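PDB 4QTQ: XAC2610 protein, which binds calcium and probably serves as an immunity protein that inhibits a peptidoglycan hydrolase linked to the Xanthomonas type IV secretion system. Local coordinates for residues A181-R186 / G207-V212; E54-F57 / K61-A64; L65-L70 / S123-D128. All coordinates share one frame; numbering follows the deposited sequence.

How the contacts relate
Along the chain the order is contact 2, contact 3, contact 1; in the fold contacts 2 and 3 lie together, contact 1 apart. Contact 2 is the hairpin of strands 52-56 and 63-65; contact 3 begins at the very next residue, where L65 and the following loop pack against strand 121-128 of the mixed sheet. Their centres lie about 12 Å apart, and I63 and F57 pack directly on F127, close to the calcium site. Contact 1 belongs to the C-terminal antiparallel sheet, its centre about 36 Å from that of contact 2 and about 27 Å from that of contact 3. This is consistent with a sandwich-like region that carries the calcium ion, followed by a C-terminal meander that may be the propeller-like part.

Contact 1 of 3, residues A181-R186 / G207-V212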
loop_
_atom_site.group_PDB
_atom_site.type_symbol
_atom_site.label_atom_id
_atom_site.label_comp_id
_atom_site.label_asym_id
_atom_site.label_seq_id
_atom_site.Cartn_x
_atom_site.Cartn_y
_atom_site.Cartn_z
ATOM N N ALA A 181 -1.562 -2.110 13.110
ATOM C CA ALA A 181 -2.606 -1.148 12.751
ATOM C C ALA A 181 -3.927 -1.572 13.365
ATOM O O ALA A 181 -4.364 -2.695 13.135
ATOM C CB ALA A 181 -2.755 -1.048 11.245
ATOM N N VAL A 182 -4.553 -0.672 14.126
ATOM C CA VAL A 182 -5.847 -0.942 14.766
ATOM C C VAL A 182 -6.889 0.098 14.365
ATOM O O VAL A 182 -6.647 1.298 14.477
ATOM C CB VAL A 182 -5.722 -0.965 16.306
ATOM C CG1 VAL A 182 -7.097 -0.927 16.969
ATOM C CG2 VAL A 182 -4.948 -2.197 16.737
ATOM N N LEU A 183 -8.056 -0.369 13.925
ATOM C CA LEU A 183 -9.137 0.533 13.547
ATOM C C LEU A 183 -9.638 1.270 14.776
ATOM O O LEU A 183 -9.994 0.639 15.774
ATOM C CB LEU A 183 -10.296 -0.235 12.902
ATOM C CG LEU A 183 -11.470 0.633 12.402
ATOM C CD1 LEU A 183 -11.059 1.397 11.154
ATOM C CD2 LEU A 183 -12.690 -0.221 12.123
ATOM N N ILE A 184 -9.686 2.598 14.699
ATOM C CA ILE A 184 -10.192 3.411 15.811
ATOM C C ILE A 184 -11.453 4.206 15.468
ATOM O O ILE A 184 -12.095 4.746 16.358
ATOM C CB ILE A 184 -9.128 4.385 16.350
ATOM C CG1 ILE A 184 -8.651 5.349 15.257
ATOM C CG2 ILE A 184 -7.954 3.617 16.950
ATOM C CD1 ILE A 184 -8.008 6.593 15.828
ATOM N N GLU A 185 -11.800 4.281 14.188
ATOM C CA GLU A 185 -12.941 5.063 13.749
ATOM C C GLU A 185 -13.388 4.619 12.370
ATOM O O GLU A 185 -12.575 4.483 11.452
ATOM C CB GLU A 185 -12.592 6.551 13.704
ATOM C CG GLU A 185 -13.790 7.449 13.451
ATOM C CD GLU A 185 -13.383 8.868 13.153
ATOM O OE1 GLU A 185 -13.179 9.186 11.968
ATOM O OE2 GLU A 185 -13.269 9.662 14.103
ATOM N N ARG A 186 -14.691 4.394 12.240
ATOM C CA ARG A 186 -15.304 4.111 10.953
ATOM C C ARG A 186 -16.493 5.061 10.775
ATOM O O ARG A 186 -17.437 5.035 11.578
ATOM C CB ARG A 186 -15.766 2.654 10.875
ATOM C CG ARG A 186 -16.349 2.296 9.515
ATOM C CD ARG A 186 -17.071 0.966 9.461
ATOM N NE ARG A 186 -16.301 -0.175 9.945
ATOM C CZ ARG A 186 -15.290 -0.760 9.301
ATOM N NH1 ARG A 186 -14.848 -0.295 8.139
ATOM N NH2 ARG A 186 -14.692 -1.808 9.849
ATOM N N GLY A 207 -11.979 -1.473 23.942
ATOM C CA GLY A 207 -11.462 -2.548 23.103
ATOM C C GLY A 207 -12.363 -3.041 21.982
ATOM O O GLY A 207 -12.011 -3.996 21.308
ATOM N N GLU A 208 -13.514 -2.410 21.769
ATOM C CA GLU A 208 -14.407 -2.794 20.664
ATOM C C GLU A 208 -14.906 -1.579 19.918
ATOM O O GLU A 208 -14.986 -0.481 20.480
ATOM C CB GLU A 208 -15.605 -3.586 21.184
ATOM C CG GLU A 208 -15.238 -4.919 21.809
ATOM C CD GLU A 208 -16.449 -5.775 22.122
ATOM O OE1 GLU A 208 -17.590 -5.340 21.844
ATOM O OE2 GLU A 208 -16.257 -6.887 22.649
ATOM N N MET A 209 -15.239 -1.766 18.648
ATOM C CA MET A 209 -15.860 -0.695 17.878
ATOM C C MET A 209 -17.306 -0.538 18.351
ATOM O O MET A 209 -18.061 -1.511 18.348
ATOM C CB MET A 209 -15.818 -1.008 16.375
ATOM C CG MET A 209 -14.408 -1.107 15.806
ATOM S SD MET A 209 -13.432 0.395 16.036
ATOM C CE MET A 209 -14.437 1.595 15.165
ATOM N N LYS A 210 -17.667 0.667 18.787
ATOM C CA LYS A 210 -19.023 0.966 19.263
ATOM C C LYS A 210 -19.594 2.102 18.438
ATOM O O LYS A 210 -18.893 3.071 18.167
ATOM C CB LYS A 210 -19.028 1.421 20.732
ATOM C CG LYS A 210 -18.204 0.587 21.708
ATOM C CD LYS A 210 -18.831 -0.764 22.030
ATOM C CE LYS A 210 -18.068 -1.457 23.152
ATOM N NZ LYS A 210 -18.241 -0.808 24.485
ATOM N N GLU A 211 -20.869 2.007 18.067
ATOM C CA GLU A 211 -21.557 3.149 17.492
ATOM C C GLU A 211 -21.718 4.247 18.541
ATOM O O GLU A 211 -22.001 3.968 19.697
ATOM C CB GLU A 211 -22.913 2.734 16.932
ATOM C CG GLU A 211 -23.653 3.867 16.239
ATOM C CD GLU A 211 -24.873 3.396 15.478
ATOM O OE1 GLU A 211 -25.664 4.264 15.056
ATOM O OE2 GLU A 211 -25.039 2.167 15.301
ATOM N N VAL A 212 -21.517 5.493 18.127
ATOM C CA VAL A 212 -21.592 6.648 19.009
ATOM C C VAL A 212 -22.415 7.726 18.317
ATOM O O VAL A 212 -22.452 7.777 17.090
ATOM C CB VAL A 212 -20.191 7.209 19.345
ATOM C CG1 VAL A 212 -19.380 6.197 20.146
ATOM C CG2 VAL A 212 -19.431 7.605 18.085
#
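M209 reaches across from strand 208-212 to L183; it takes part in every close approach of the contact and contributes well over half of the buried surface. Its three side-chain torsions all lie close to -60°, which curls the chain back on itself and turns sulfur and methyl toward strand 181-190. The sulfur SD lies 3.5 Å from L183 O. Beyond it, the methyl CE rests on peptide backbone, 3.9 Å from E185 N and 4.0 Å from I184 C, while R186 N is only slightly farther off. The leucine supplies the apolar partner: L183 CD2 stands 4.0 Å from M209 CE, the two side chains crossing at about a right angle. L183 also packs on D172 and Y174 of strand 168-176, so the methionine joins a surface patch drawn from several strands. A classic beta bulge, with I184 and E185 together opposite T173 of strand 168-176, falls where the methyl settles. The two strand segments run nearly parallel, 5° apart, at a closest axis distance of 8.0 Å, because strand 198-205 lies between them in the sheet. Next-but-one neighbours of this kind are characteristic of an antiparallel up-and-down meander.

Contact 2 of 3, residues E54-F57 / K61-A64; sequences EVTF and KPIA
V55 O is gripped from two directions: I63 N donates to it at 2.8 Å, and a water donates at 2.9 Å. The same water also donates to K61 O at 2.7 Å and accepts from F57 N, so it bridges the two backbones where the hairpin opens toward its loop. P62 CA adds a weaker C-H contact to V55 O. In return V55 N donates to I63 O, a nearly straight bond with 171° at the hydrogen, and the reciprocal pair marks V55 and I63 as an antiparallel hydrogen-bonded pair; E54 and A64 form the adjoining non-hydrogen-bonded pair. The two faces differ in character. On the side of E54, the extended glutamate, with CG anti to the backbone N (chi1 -166°), runs alongside P62, its carboxylate carbon CD 3.8 Å from P62 CB. T56 also lies beside this proline, with OG1 3.6 Å from P62 CB. On the face of V55 and I63 the groups are apolar: V55 CG1 sits over one face of the F57 ring, displaced toward its rim, whereas I63 CD1 meets the ring edge, 4.3 Å from F57 CE2. F57 stacks edge-to-face with the calcium ligand H104. Strand 28-33 flanks strand 52-56 within the four-stranded antiparallel sheet, and I63 and F57 rest on L134 of strand 133-136.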
loop_
_atom_site.group_PDB
_atom_site.type_symbol
_atom_site.label_atom_id
_atom_site.label_comp_id
_atom_site.label_asym_id
_atom_site.label_seq_id
_atom_site.Cartn_x
_atom_site.Cartn_y
_atom_site.Cartn_z
ATOM N N GLU A 54 14.088 -7.229 -4.803
ATOM C CA GLU A 54 15.246 -7.084 -3.926
ATOM C C GLU A 54 15.544 -5.609 -3.680
ATOM O O GLU A 54 15.698 -4.841 -4.630
ATOM C CB GLU A 54 16.477 -7.756 -4.520
ATOM C CG GLU A 54 17.598 -7.920 -3.510
ATOM C CD GLU A 54 18.864 -8.451 -4.129
ATOM O OE1 GLU A 54 19.573 -7.672 -4.815
ATOM O OE2 GLU A 54 19.157 -9.644 -3.898
ATOM N N VAL A 55 15.633 -5.243 -2.397
ATOM C CA VAL A 55 15.808 -3.852 -1.961
ATOM C C VAL A 55 17.119 -3.723 -1.177
ATOM O O VAL A 55 17.357 -4.466 -0.212
ATOM C CB VAL A 55 14.630 -3.399 -1.067
ATOM C CG1 VAL A 55 14.784 -1.940 -0.654
ATOM C CG2 VAL A 55 13.296 -3.621 -1.769
ATOM N N THR A 56 17.959 -2.780 -1.593
ATOM C CA THR A 56 19.225 -2.515 -0.936
ATOM C C THR A 56 19.237 -1.088 -0.407
ATOM O O THR A 56 19.449 -0.147 -1.165
ATOM C CB THR A 56 20.412 -2.667 -1.908
ATOM O OG1 THR A 56 20.336 -3.924 -2.601
ATOM C CG2 THR A 56 21.739 -2.558 -1.145
ATOM N N PHE A 57 18.987 -0.925 0.888
ATOM C CA PHE A 57 19.064 0.391 1.528
ATOM C C PHE A 57 20.533 0.783 1.657
ATOM O O PHE A 57 21.387 -0.098 1.712
ATOM C CB PHE A 57 18.391 0.348 2.902
ATOM C CG PHE A 57 16.909 0.028 2.837
ATOM C CD1 PHE A 57 15.995 0.992 2.401
ATOM C CD2 PHE A 57 16.434 -1.230 3.190
ATOM C CE1 PHE A 57 14.637 0.705 2.325
ATOM C CE2 PHE A 57 15.078 -1.522 3.121
ATOM C CZ PHE A 57 14.178 -0.552 2.689
ATOM N N LYS A 61 22.886 -4.689 3.770
ATOM C CA LYS A 61 22.826 -5.903 3.004
ATOM C C LYS A 61 21.485 -5.950 2.234
ATOM O O LYS A 61 20.424 -5.617 2.794
ATOM C CB LYS A 61 22.947 -7.074 3.992
ATOM C CG LYS A 61 23.006 -8.467 3.404
ATOM C CD LYS A 61 23.662 -9.437 4.403
ATOM C CE LYS A 61 23.010 -10.811 4.382
ATOM N NZ LYS A 61 22.909 -11.387 3.012
ATOM N N PRO A 62 21.522 -6.353 0.956
ATOM C CA PRO A 62 20.281 -6.513 0.182
ATOM C C PRO A 62 19.243 -7.394 0.877
ATOM O O PRO A 62 19.604 -8.382 1.513
ATOM C CB PRO A 62 20.762 -7.185 -1.111
ATOM C CG PRO A 62 22.190 -6.761 -1.247
ATOM C CD PRO A 62 22.720 -6.677 0.152
ATOM N N ILE A 63 17.970 -7.018 0.761
ATOM C CA ILE A 63 16.856 -7.791 1.307
ATOM C C ILE A 63 15.939 -8.229 0.156
ATOM O O ILE A 63 15.505 -7.397 -0.648
ATOM C CB ILE A 63 16.056 -6.951 2.331
ATOM C CG1 ILE A 63 16.973 -6.528 3.495
ATOM C CG2 ILE A 63 14.856 -7.735 2.835
ATOM C CD1 ILE A 63 16.439 -5.400 4.355
ATOM N N ALA A 64 15.657 -9.528 0.076
ATOM C CA ALA A 64 14.793 -10.088 -0.975
ATOM C C ALA A 64 13.362 -10.288 -0.474
ATOM O O ALA A 64 13.142 -10.891 0.568
ATOM C CB ALA A 64 15.357 -11.415 -1.473
HETATM O O HOH W 1 18.664 -3.598 2.253
#

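Contact 3 of 3, residues L65-L70 / S123-D128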
loop_
_atom_site.group_PDB
_atom_site.type_symbol
_atom_site.label_atom_id
_atom_site.label_comp_id
_atom_site.label_asym_id
_atom_site.label_seq_id
_atom_site.Cartn_x
_atom_site.Cartn_y
_atom_site.Cartn_z
ATOM N N LEU A 65 12.392 -9.775 -1.215
ATOM C CA LEU A 65 10.994 -10.002 -0.915
ATOM C C LEU A 65 10.460 -10.969 -1.941
ATOM O O LEU A 65 10.845 -10.892 -3.117
ATOM C CB LEU A 65 10.212 -8.702 -0.988
ATOM C CG LEU A 65 10.691 -7.566 -0.100
ATOM C CD1 LEU A 65 9.880 -6.328 -0.412
ATOM C CD2 LEU A 65 10.567 -7.940 1.364
ATOM N N GLU A 66 9.589 -11.874 -1.496
ATOM C CA GLU A 66 8.936 -12.830 -2.376
ATOM C C GLU A 66 7.405 -12.699 -2.295
ATOM O O GLU A 66 6.747 -13.502 -1.627
ATOM C CB GLU A 66 9.366 -14.255 -2.039
ATOM C CG GLU A 66 10.833 -14.553 -2.335
ATOM C CD GLU A 66 11.746 -14.457 -1.122
ATOM O OE1 GLU A 66 11.292 -14.039 -0.027
ATOM O OE2 GLU A 66 12.937 -14.820 -1.268
ATOM N N PRO A 67 6.838 -11.684 -2.978
ATOM C CA PRO A 67 5.380 -11.516 -2.963
ATOM C C PRO A 67 4.634 -12.621 -3.730
ATOM O O PRO A 67 5.169 -13.222 -4.677
ATOM C CB PRO A 67 5.171 -10.143 -3.617
ATOM C CG PRO A 67 6.367 -9.951 -4.485
ATOM C CD PRO A 67 7.507 -10.643 -3.787
ATOM N N GLU A 68 3.399 -12.884 -3.316
ATOM C CA GLU A 68 2.590 -13.950 -3.933
ATOM C C GLU A 68 2.376 -13.667 -5.423
ATOM O O GLU A 68 2.285 -14.579 -6.238
ATOM C CB GLU A 68 1.250 -14.105 -3.188
ATOM C CG GLU A 68 0.643 -15.500 -3.299
ATOM C CD GLU A 68 -0.332 -15.841 -2.179
ATOM O OE1 GLU A 68 -1.402 -16.407 -2.488
ATOM O OE2 GLU A 68 -0.031 -15.565 -0.992
ATOM N N ALA A 69 2.280 -12.386 -5.767
ATOM C CA ALA A 69 2.289 -11.950 -7.156
ATOM C C ALA A 69 2.802 -10.517 -7.221
ATOM O O ALA A 69 2.946 -9.862 -6.192
ATOM C CB ALA A 69 0.895 -12.068 -7.773
ATOM N N LEU A 70 3.109 -10.050 -8.433
ATOM C CA LEU A 70 3.599 -8.686 -8.658
ATOM C C LEU A 70 3.031 -8.134 -9.971
ATOM O O LEU A 70 3.178 -8.756 -11.045
ATOM C CB LEU A 70 5.135 -8.659 -8.707
ATOM C CG LEU A 70 5.796 -7.281 -8.944
ATOM C CD1 LEU A 70 5.560 -6.333 -7.783
ATOM C CD2 LEU A 70 7.289 -7.413 -9.202
ATOM N N SER A 123 0.818 -5.707 -0.675
ATOM C CA SER A 123 1.562 -6.370 0.359
ATOM C C SER A 123 2.438 -5.298 0.977
ATOM O O SER A 123 3.171 -4.607 0.267
ATOM C CB SER A 123 2.424 -7.508 -0.213
ATOM O OG SER A 123 1.629 -8.559 -0.770
ATOM N N VAL A 124 2.343 -5.164 2.299
ATOM C CA VAL A 124 3.096 -4.170 3.058
ATOM C C VAL A 124 4.166 -4.870 3.897
ATOM O O VAL A 124 3.878 -5.849 4.595
ATOM C CB VAL A 124 2.145 -3.330 3.939
ATOM C CG1 VAL A 124 2.909 -2.330 4.784
ATOM C CG2 VAL A 124 1.129 -2.618 3.064
ATOM N N TYR A 125 5.398 -4.364 3.803
ATOM C CA TYR A 125 6.542 -4.864 4.570
ATOM C C TYR A 125 7.202 -3.728 5.367
ATOM O O TYR A 125 7.704 -2.750 4.782
ATOM C CB TYR A 125 7.598 -5.490 3.646
ATOM C CG TYR A 125 7.066 -6.508 2.649
ATOM C CD1 TYR A 125 6.373 -6.098 1.519
ATOM C CD2 TYR A 125 7.264 -7.871 2.834
ATOM C CE1 TYR A 125 5.876 -7.010 0.604
ATOM C CE2 TYR A 125 6.770 -8.805 1.924
ATOM C CZ TYR A 125 6.069 -8.359 0.811
ATOM O OH TYR A 125 5.585 -9.230 -0.119
ATOM N N LEU A 126 7.204 -3.858 6.695
ATOM C CA LEU A 126 7.875 -2.888 7.559
ATOM C C LEU A 126 9.322 -3.304 7.813
ATOM O O LEU A 126 9.617 -4.476 8.061
ATOM C CB LEU A 126 7.129 -2.742 8.890
ATOM C CG LEU A 126 5.695 -2.216 8.841
ATOM C CD1 LEU A 126 5.176 -2.055 10.256
ATOM C CD2 LEU A 126 5.610 -0.887 8.100
ATOM N N PHE A 127 10.231 -2.340 7.758
ATOM C CA PHE A 127 11.594 -2.615 8.125
ATOM C C PHE A 127 11.654 -2.868 9.629
ATOM O O PHE A 127 11.206 -2.045 10.422
ATOM C CB PHE A 127 12.522 -1.458 7.758
ATOM C CG PHE A 127 13.964 -1.795 7.917
ATOM C CD1 PHE A 127 14.586 -2.649 7.018
ATOM C CD2 PHE A 127 14.700 -1.287 8.980
ATOM C CE1 PHE A 127 15.917 -2.982 7.170
ATOM C CE2 PHE A 127 16.036 -1.612 9.134
ATOM C CZ PHE A 127 16.649 -2.452 8.223
ATOM N N ASP A 128 12.173 -4.029 10.005
ATOM C CA ASP A 128 12.285 -4.396 11.402
ATOM C C ASP A 128 13.725 -4.136 11.800
ATOM O O ASP A 128 14.624 -4.882 11.415
ATOM C CB ASP A 128 11.904 -5.862 11.593
ATOM C CG ASP A 128 11.618 -6.210 13.039
ATOM O OD1 ASP A 128 12.526 -6.061 13.884
ATOM O OD2 ASP A 128 10.479 -6.638 13.323
HETATM O O HOH W 2 5.596 -11.743 0.851
HETATM O O HOH W 3 2.124 -11.142 -1.033
#
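Both L65 and Y125 hold CG opposite the carbonyl carbon (chi1 -57° and -50°), and from their separate backbones these torsions send the two side chains past one another in opposite directions. The partners belong to different layers, L65 to the end of the four-stranded antiparallel sheet and Y125 to strand 121-128 of the mixed sheet, so their meeting is interior packing consistent with a beta-sandwich. The leucine lies over one face of the tyrosine. L65 CD2 stands 4.0 Å from the centroid of the Y125 ring and 28° off its normal, a CH-pi contact. The closest approach of the pair is from L65 CD2 to Y125 CD2, at 3.6 Å. The other methyl, over the same face but displaced toward the rim on the CD1 edge, has L65 CD1 4.0 Å from Y125 CD1. L134 touches both L65 and Y125, and V107 of the next strand touches L65. Farther along, the phenol oxygen meets the loop, with P67 CB 3.6 Å from Y125 OH. Two waters tie this loop to the strand. One lies between S123 OG, which also bonds S111 OG, and E68 N, from which it accepts. The other sits in the plane of the tyrosine ring at its edge, 2.7 Å from Y125 OH, and makes a weak bond to E66 O at 3.2 Å.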